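Local coordinates for A223 penton protein C-terminal domain-containing protein (Sulfolobus turreted icosahedral virus, PDB 4IL7) that probably serves as a structural capsid component at the penton (five-fold) positions of the virion, the chain here being its C-terminal, partial jelly-roll domain, at residues A[90-96]-A[136-142]; A[97-103]-A[152-158]; A[105-111]-A[146-151]. The protein carries 1 engineered substitution. One frame throughout, in Å; residues are numbered along the deposited sequence.

Interaction 1: A[90-96]-A[136-142]; sequences TYTIPAN and VIAGTQI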
# COMPACT_ATOMS: atom_id res chain seq x y z
N THR A 90 -9.84 -5.61 -1.28
CA THR A 90 -8.52 -6.13 -1.56
C THR A 90 -8.13 -5.82 -3.01
O THR A 90 -8.98 -5.60 -3.88
CB THR A 90 -8.42 -7.64 -1.33
OG1 THR A 90 -9.29 -8.32 -2.19
CG2 THR A 90 -8.75 -7.94 0.10
N TYR A 91 -6.82 -5.76 -3.26
CA TYR A 91 -6.30 -5.41 -4.60
C TYR A 91 -5.26 -6.43 -4.98
O TYR A 91 -4.54 -6.93 -4.13
CB TYR A 91 -5.67 -3.99 -4.62
CG TYR A 91 -6.67 -2.99 -4.18
CD1 TYR A 91 -7.62 -2.50 -5.03
CD2 TYR A 91 -6.72 -2.59 -2.86
CE1 TYR A 91 -8.61 -1.62 -4.60
CE2 TYR A 91 -7.67 -1.74 -2.41
CZ TYR A 91 -8.66 -1.32 -3.24
OH TYR A 91 -9.59 -0.49 -2.76
N THR A 92 -5.13 -6.66 -6.28
CA THR A 92 -4.14 -7.55 -6.83
C THR A 92 -3.06 -6.76 -7.52
O THR A 92 -3.34 -5.91 -8.36
CB THR A 92 -4.79 -8.53 -7.84
OG1 THR A 92 -5.73 -9.33 -7.13
CG2 THR A 92 -3.72 -9.46 -8.47
N ILE A 93 -1.82 -7.03 -7.18
CA ILE A 93 -0.71 -6.38 -7.83
C ILE A 93 -0.44 -7.12 -9.16
O ILE A 93 -0.26 -8.33 -9.16
CB ILE A 93 0.49 -6.40 -6.87
CG1 ILE A 93 0.16 -5.50 -5.66
CG2 ILE A 93 1.75 -5.96 -7.58
CD1 ILE A 93 1.08 -5.66 -4.48
N PRO A 94 -0.42 -6.40 -10.29
CA PRO A 94 -0.47 -7.08 -11.60
C PRO A 94 0.86 -7.59 -12.15
O PRO A 94 0.85 -8.41 -13.08
CB PRO A 94 -1.01 -5.99 -12.52
CG PRO A 94 -0.46 -4.73 -11.95
CD PRO A 94 -0.54 -4.93 -10.45
N ALA A 95 1.97 -7.10 -11.63
CA ALA A 95 3.27 -7.42 -12.20
C ALA A 95 4.35 -7.45 -11.15
O ALA A 95 4.13 -7.08 -10.01
CB ALA A 95 3.63 -6.42 -13.29
N ASN A 96 5.51 -7.95 -11.53
CA ASN A 96 6.71 -7.77 -10.74
C ASN A 96 7.13 -6.31 -10.76
O ASN A 96 7.09 -5.65 -11.82
CB ASN A 96 7.88 -8.63 -11.25
CG ASN A 96 7.64 -10.13 -11.17
OD1 ASN A 96 6.66 -10.65 -10.63
ND2 ASN A 96 8.59 -10.85 -11.73
N VAL A 136 7.62 -6.38 -4.88
CA VAL A 136 6.56 -7.32 -4.96
C VAL A 136 6.61 -8.15 -6.28
O VAL A 136 7.12 -7.69 -7.32
CB VAL A 136 5.17 -6.65 -4.85
CG1 VAL A 136 4.98 -6.06 -3.47
CG2 VAL A 136 4.95 -5.60 -5.92
N ILE A 137 6.07 -9.36 -6.22
CA ILE A 137 5.93 -10.15 -7.42
C ILE A 137 4.45 -10.16 -7.84
O ILE A 137 3.51 -9.88 -7.07
CB ILE A 137 6.55 -11.56 -7.29
CG1 ILE A 137 5.60 -12.43 -6.53
CG2 ILE A 137 7.87 -11.49 -6.53
CD1 ILE A 137 6.11 -13.85 -6.42
N ALA A 138 4.27 -10.40 -9.11
CA ALA A 138 2.95 -10.48 -9.72
C ALA A 138 1.98 -11.36 -8.97
O ALA A 138 2.33 -12.49 -8.57
CB ALA A 138 3.09 -10.95 -11.15
N GLY A 139 0.78 -10.87 -8.75
CA GLY A 139 -0.28 -11.60 -8.08
C GLY A 139 -0.30 -11.43 -6.57
O GLY A 139 -1.22 -11.91 -5.91
N THR A 140 0.67 -10.68 -6.01
CA THR A 140 0.63 -10.32 -4.59
C THR A 140 -0.68 -9.61 -4.30
O THR A 140 -1.14 -8.78 -5.12
CB THR A 140 1.84 -9.44 -4.23
OG1 THR A 140 3.03 -10.20 -4.45
CG2 THR A 140 1.82 -9.01 -2.77
N GLN A 141 -1.34 -9.89 -3.19
CA GLN A 141 -2.56 -9.24 -2.79
C GLN A 141 -2.30 -8.26 -1.69
O GLN A 141 -1.55 -8.50 -0.76
CB GLN A 141 -3.49 -10.30 -2.26
CG GLN A 141 -3.89 -11.33 -3.33
CD GLN A 141 -4.82 -10.80 -4.32
OE1 GLN A 141 -4.50 -10.75 -5.49
NE2 GLN A 141 -6.02 -10.44 -3.87
N ILE A 142 -2.96 -7.11 -1.77
CA ILE A 142 -3.04 -6.15 -0.65
C ILE A 142 -4.28 -6.52 0.12
O ILE A 142 -5.43 -6.32 -0.36
CB ILE A 142 -3.17 -4.71 -1.17
CG1 ILE A 142 -2.00 -4.36 -2.05
CG2 ILE A 142 -3.29 -3.75 0.02
CD1 ILE A 142 -2.11 -2.98 -2.70
O HOH W 1 -8.04 -8.80 -4.59
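Ile93 is the side chain to look at first. In its m,t rotamer it points at 136-142 and spreads both ways: CG2 lies 3.6 Å from Val136 CG2, while CD1 reaches 3.8 Å from Thr140 CG2 and 4.1 Å from Ile142 CG1. Tyr91 (chi1 m) falls on the same face as Ile142, its CB 4.2 Å from Ile142 CD1, and its ring meets that of Tyr80. On the other face Thr92 and Gln141 form a non-hydrogen-bonded pair. The m,m bend of Gln141 brings OE1 to a very short 2.5 Å from Thr92 OG1, which donates, and turns NE2 to water 1, 2.7 Å away; Thr90 OG1 is also 2.7 Å from that water. This is where the antiparallel pairing of 86-92 with 141-147, edge strand and neighbour in one sheet of the jelly-roll-like sandwich, runs out into loops. Ile93 N still donates to Thr140 O at 2.8 Å, and Gly139 N to Ile93 O at 2.8 Å. Gly139, with phi +90°, sits in the type II turn 137-140, where Thr140 OG1 in its m rotamer donates to Ile137 O at 2.7 Å. Further along, Asn96 (chi1 m) swings its amide inward so that OD1 accepts from Ala138 N at 2.8 Å.

Interaction 2: A[97-103]-A[152-158]; sequences GYLIISI and AILIYEE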
# COMPACT_ATOMS: atom_id res chain seq x y z
N GLY A 97 7.54 -5.79 -9.61
CA GLY A 97 8.03 -4.41 -9.54
C GLY A 97 8.05 -3.92 -8.11
O GLY A 97 8.23 -4.70 -7.19
N TYR A 98 7.87 -2.61 -7.93
CA TYR A 98 7.84 -1.98 -6.63
C TYR A 98 6.45 -1.41 -6.38
O TYR A 98 5.95 -0.55 -7.11
CB TYR A 98 8.87 -0.87 -6.52
CG TYR A 98 10.25 -1.39 -6.66
CD1 TYR A 98 10.91 -1.91 -5.56
CD2 TYR A 98 10.86 -1.43 -7.90
CE1 TYR A 98 12.19 -2.44 -5.69
CE2 TYR A 98 12.12 -1.96 -8.05
CZ TYR A 98 12.79 -2.47 -6.95
OH TYR A 98 14.05 -2.99 -7.08
N LEU A 99 5.83 -1.90 -5.32
CA LEU A 99 4.60 -1.33 -4.81
C LEU A 99 4.92 -0.05 -4.07
O LEU A 99 5.77 0.01 -3.14
CB LEU A 99 3.94 -2.28 -3.86
CG LEU A 99 2.57 -1.84 -3.32
CD1 LEU A 99 1.54 -1.78 -4.42
CD2 LEU A 99 2.11 -2.79 -2.22
N ILE A 100 4.25 1.02 -4.48
CA ILE A 100 4.39 2.31 -3.84
C ILE A 100 3.09 2.68 -3.15
O ILE A 100 2.04 2.74 -3.77
CB ILE A 100 4.77 3.43 -4.85
CG1 ILE A 100 5.97 3.05 -5.70
CG2 ILE A 100 4.96 4.74 -4.12
CD1 ILE A 100 7.23 2.90 -4.92
N ILE A 101 3.19 2.98 -1.86
CA ILE A 101 2.09 3.44 -1.05
C ILE A 101 2.46 4.82 -0.60
O ILE A 101 3.43 5.01 0.16
CB ILE A 101 1.81 2.54 0.16
CG1 ILE A 101 1.60 1.05 -0.26
CG2 ILE A 101 0.58 3.06 0.89
CD1 ILE A 101 2.77 0.24 0.10
N SER A 102 1.75 5.81 -1.12
CA SER A 102 2.00 7.23 -0.75
C SER A 102 0.90 7.68 0.18
O SER A 102 -0.26 7.78 -0.23
CB SER A 102 2.03 8.09 -2.00
OG SER A 102 2.26 9.44 -1.67
N ILE A 103 1.21 7.95 1.44
CA ILE A 103 0.23 8.36 2.44
C ILE A 103 0.49 9.80 2.77
O ILE A 103 1.62 10.15 3.19
CB ILE A 103 0.37 7.49 3.70
CG1 ILE A 103 0.26 5.99 3.42
CG2 ILE A 103 -0.69 7.94 4.71
CD1 ILE A 103 -1.10 5.55 2.87
N ALA A 152 -4.84 10.90 2.82
CA ALA A 152 -4.98 10.57 1.41
C ALA A 152 -4.12 9.34 1.14
O ALA A 152 -2.95 9.31 1.59
CB ALA A 152 -4.55 11.75 0.55
N ILE A 153 -4.63 8.40 0.38
CA ILE A 153 -3.98 7.13 0.14
C ILE A 153 -3.85 6.94 -1.35
O ILE A 153 -4.85 6.86 -2.07
CB ILE A 153 -4.83 6.01 0.75
CG1 ILE A 153 -5.07 6.17 2.24
CG2 ILE A 153 -4.24 4.64 0.42
CD1 ILE A 153 -6.25 5.36 2.78
N LEU A 154 -2.61 6.77 -1.84
CA LEU A 154 -2.33 6.51 -3.25
C LEU A 154 -1.49 5.24 -3.32
O LEU A 154 -0.48 5.16 -2.63
CB LEU A 154 -1.59 7.67 -3.85
CG LEU A 154 -1.09 7.48 -5.30
CD1 LEU A 154 -2.27 7.41 -6.24
CD2 LEU A 154 -0.11 8.57 -5.66
N ILE A 155 -1.96 4.26 -4.09
CA ILE A 155 -1.23 3.01 -4.22
C ILE A 155 -1.04 2.76 -5.72
O ILE A 155 -1.99 2.78 -6.49
CB ILE A 155 -2.00 1.82 -3.62
CG1 ILE A 155 -2.33 2.10 -2.15
CG2 ILE A 155 -1.17 0.55 -3.77
CD1 ILE A 155 -3.13 1.02 -1.46
N TYR A 156 0.20 2.55 -6.13
CA TYR A 156 0.49 2.24 -7.52
C TYR A 156 1.73 1.36 -7.54
O TYR A 156 2.38 1.16 -6.54
CB TYR A 156 0.77 3.54 -8.34
CG TYR A 156 1.91 4.42 -7.93
CD1 TYR A 156 1.78 5.38 -6.97
CD2 TYR A 156 3.15 4.31 -8.56
CE1 TYR A 156 2.83 6.20 -6.61
CE2 TYR A 156 4.20 5.15 -8.22
CZ TYR A 156 4.06 6.11 -7.28
OH TYR A 156 5.10 6.94 -6.93
N GLU A 157 2.03 0.77 -8.70
CA GLU A 157 3.21 -0.09 -8.87
C GLU A 157 4.09 0.42 -9.99
O GLU A 157 3.63 0.69 -11.10
CB GLU A 157 2.80 -1.51 -9.21
CG GLU A 157 3.98 -2.46 -9.24
CD GLU A 157 3.69 -3.87 -9.63
OE1 GLU A 157 2.64 -4.19 -10.22
OE2 GLU A 157 4.59 -4.67 -9.25
N GLU A 158 5.39 0.54 -9.68
CA GLU A 158 6.43 0.86 -10.64
C GLU A 158 6.81 -0.46 -11.29
O GLU A 158 7.24 -1.38 -10.60
CB GLU A 158 7.68 1.43 -9.94
CG GLU A 158 7.51 2.71 -9.13
CD GLU A 158 8.83 3.39 -8.75
OE1 GLU A 158 8.83 4.20 -7.78
OE2 GLU A 158 9.87 3.13 -9.41
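Six backbone hydrogen bonds hold these strands together, in three reciprocal pairs: Tyr98 with Glu158, Ile100 with Tyr156, and Ser102 with Leu154. The shortest, at 2.8 Å, are Glu158 N to Tyr98 O, Ile100 N to Tyr156 O and Ser102 N to Leu154 O. The ladder is regular and antiparallel, with segment axes 4.6 Å apart at 158°, and forms the middle of one four-stranded sheet of the jelly-roll-like sandwich; strands 76-83 and 130-136 flank it. CA-H...O contacts, such as Ile155 CA to Ile100 O at 3.3 Å, fill in between the rungs. Gly97 passes close to its partner strand: a CB there would clash with Glu158 O. On the face of Leu99, Ile101, Ile103, Ile153 and Ile155 the packing is aliphatic, with Leu99 CD1 3.6 Å from Ile155 CG2 and Ile103 CD1 4.1 Å from Ile153 CG1. This face turns to the other sheet, where Met145 meets Ile101 and Ile155. Glu157 shares that face, its OE1 taking a weak hydrogen bond from Ala95 N. On the outward face Tyr156, with chi1 p, folds its ring over Ile100 in a CH-pi contact: Ile100 CB sits 3.8 Å from the Tyr156 ring centroid, 14° off the normal.

Interaction 3: A[105-111]-A[146-151]; sequences NTSTGNI and TLTSSS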
# COMPACT_ATOMS: atom_id res chain seq x y z
N ASN A 105 -0.82 13.47 4.56
CA ASN A 105 -1.72 14.09 5.53
C ASN A 105 -0.98 15.30 6.08
O ASN A 105 0.05 15.66 5.53
CB ASN A 105 -2.17 13.13 6.60
CG ASN A 105 -1.02 12.58 7.37
OD1 ASN A 105 -0.03 13.24 7.60
ND2 ASN A 105 -1.12 11.32 7.73
N THR A 106 -1.48 15.97 7.10
CA THR A 106 -0.91 17.22 7.58
C THR A 106 0.21 17.01 8.56
O THR A 106 0.73 18.01 9.08
CB THR A 106 -1.97 18.12 8.23
OG1 THR A 106 -2.54 17.44 9.36
CG2 THR A 106 -3.08 18.47 7.20
N SER A 107 0.61 15.78 8.79
CA SER A 107 1.72 15.46 9.69
C SER A 107 2.77 14.61 8.99
O SER A 107 2.74 14.41 7.76
CB SER A 107 1.16 14.76 10.92
OG SER A 107 2.16 14.76 11.93
N THR A 108 3.73 14.15 9.76
CA THR A 108 4.83 13.36 9.24
C THR A 108 5.05 12.17 10.19
O THR A 108 4.70 12.25 11.32
CB THR A 108 6.12 14.25 9.18
OG1 THR A 108 6.02 15.18 8.07
CG2 THR A 108 7.38 13.46 9.07
N GLY A 109 5.66 11.11 9.70
CA GLY A 109 6.10 10.01 10.58
C GLY A 109 5.29 8.73 10.42
O GLY A 109 4.64 8.53 9.41
N ASN A 110 5.37 7.86 11.42
CA ASN A 110 4.66 6.60 11.33
C ASN A 110 3.18 6.87 11.23
O ASN A 110 2.61 7.70 11.95
CB ASN A 110 4.98 5.71 12.52
CG ASN A 110 6.40 5.19 12.47
OD1 ASN A 110 6.95 4.86 11.44
ND2 ASN A 110 7.06 5.21 13.62
N ILE A 111 2.49 6.08 10.40
CA ILE A 111 1.06 6.31 10.13
C ILE A 111 0.19 5.02 10.09
O ILE A 111 -1.02 5.16 10.04
CB ILE A 111 0.92 7.13 8.82
CG1 ILE A 111 -0.45 7.78 8.60
CG2 ILE A 111 1.33 6.37 7.58
CD1 ILE A 111 -1.03 8.53 9.76
N THR A 146 -4.33 -0.30 7.65
CA THR A 146 -4.93 0.39 8.80
C THR A 146 -4.06 1.57 9.14
O THR A 146 -2.89 1.37 9.46
CB THR A 146 -5.13 -0.54 9.98
OG1 THR A 146 -5.88 -1.70 9.57
CG2 THR A 146 -5.83 0.09 11.14
N LEU A 147 -4.60 2.77 9.09
CA LEU A 147 -3.92 4.01 9.42
C LEU A 147 -4.39 4.53 10.75
O LEU A 147 -5.57 4.31 11.12
CB LEU A 147 -4.04 5.08 8.35
CG LEU A 147 -3.73 4.68 6.92
CD1 LEU A 147 -3.87 5.85 6.00
CD2 LEU A 147 -2.34 4.06 6.78
N THR A 148 -3.50 5.29 11.41
CA THR A 148 -3.86 5.85 12.72
C THR A 148 -4.57 7.19 12.63
O THR A 148 -5.11 7.68 13.64
CB THR A 148 -2.62 5.92 13.63
OG1 THR A 148 -1.61 6.72 12.98
CG2 THR A 148 -2.11 4.52 13.91
N SER A 149 -4.52 7.86 11.48
CA SER A 149 -5.26 9.09 11.28
C SER A 149 -5.58 9.24 9.80
O SER A 149 -4.92 8.70 8.91
CB SER A 149 -4.57 10.28 11.85
OG SER A 149 -3.46 10.57 11.18
N SER A 150 -6.69 9.90 9.53
CA SER A 150 -7.19 9.99 8.18
C SER A 150 -6.19 10.68 7.27
O SER A 150 -5.62 11.74 7.55
CB SER A 150 -8.47 10.77 8.18
OG SER A 150 -9.14 10.78 6.92
N SER A 151 -6.05 10.07 6.15
CA SER A 151 -5.06 10.44 5.16
C SER A 151 -5.55 10.30 3.76
O SER A 151 -6.48 9.54 3.48
CB SER A 151 -3.82 9.57 5.33
OG SER A 151 -3.31 9.61 6.67
O HOH W 2 0.86 6.18 13.76
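The pairing of strands 110-118 and 141-147 is nearly spent here: between 105-111 and 146-151 one backbone hydrogen bond is left, Thr148 N to Ile111 O at 2.8 Å, and a second, separate polar link is made by side chains. In that link Asn105 ND2 donates to Ser151 OG at 3.0 Å, and Ser151 OG in turn donates to Ser149 O at 2.9 Å. The same Asn105 amide works both ways: OD1 accepts from Ser107 N at 2.9 Å, an Asx turn that starts the loop on its way out. At the backbone link, Leu147 CA is also close to Ile111 O at 3.2 Å. Water 2 adds a bridge, 2.9 Å from Asn110 O and 2.6 Å from Thr148 OG1. The side chain of Ile111 (t,p) reaches between the two links: CD1 lies 3.5 Å from Ser149 OG, CG1 3.9 Å from Ser151 OG, and CG2 4.4 Å from Leu147 CD2. Ile103 and Leu127 pack on it from outside the two segments. The chain turns a corner at Thr148 and Ser149, so that Leu147 and Ser151 belong to different sheets, and 105-111 crosses the same gap between strands 97-104 and 110-118. Two sheet-to-sheet connections side by side at one end of the sandwich fit a jelly-roll-like fold.

Overall arrangement
Interactions 1 and 3 lie on opposite sides of the chain's centre, their own centres about 24 Å apart, and both use strand 141-147. Interaction 2 touches both, its centre about 12 Å from that of interaction 1 and 15 Å from that of interaction 3. Val136 N is 2.9 Å from Gly97 O, a probable hydrogen bond between strands 130-136 and 97-104, just before the chain leaves that sheet for the turn of interaction 1; Ile103 CG2 packs 3.8 Å from Ile111 CG2. Interaction 2 pairs the middle strands of one sheet, interaction 1 pairs strands 86-92 and 141-147 of the other, and interaction 3 holds the corner where the chain passes between the two.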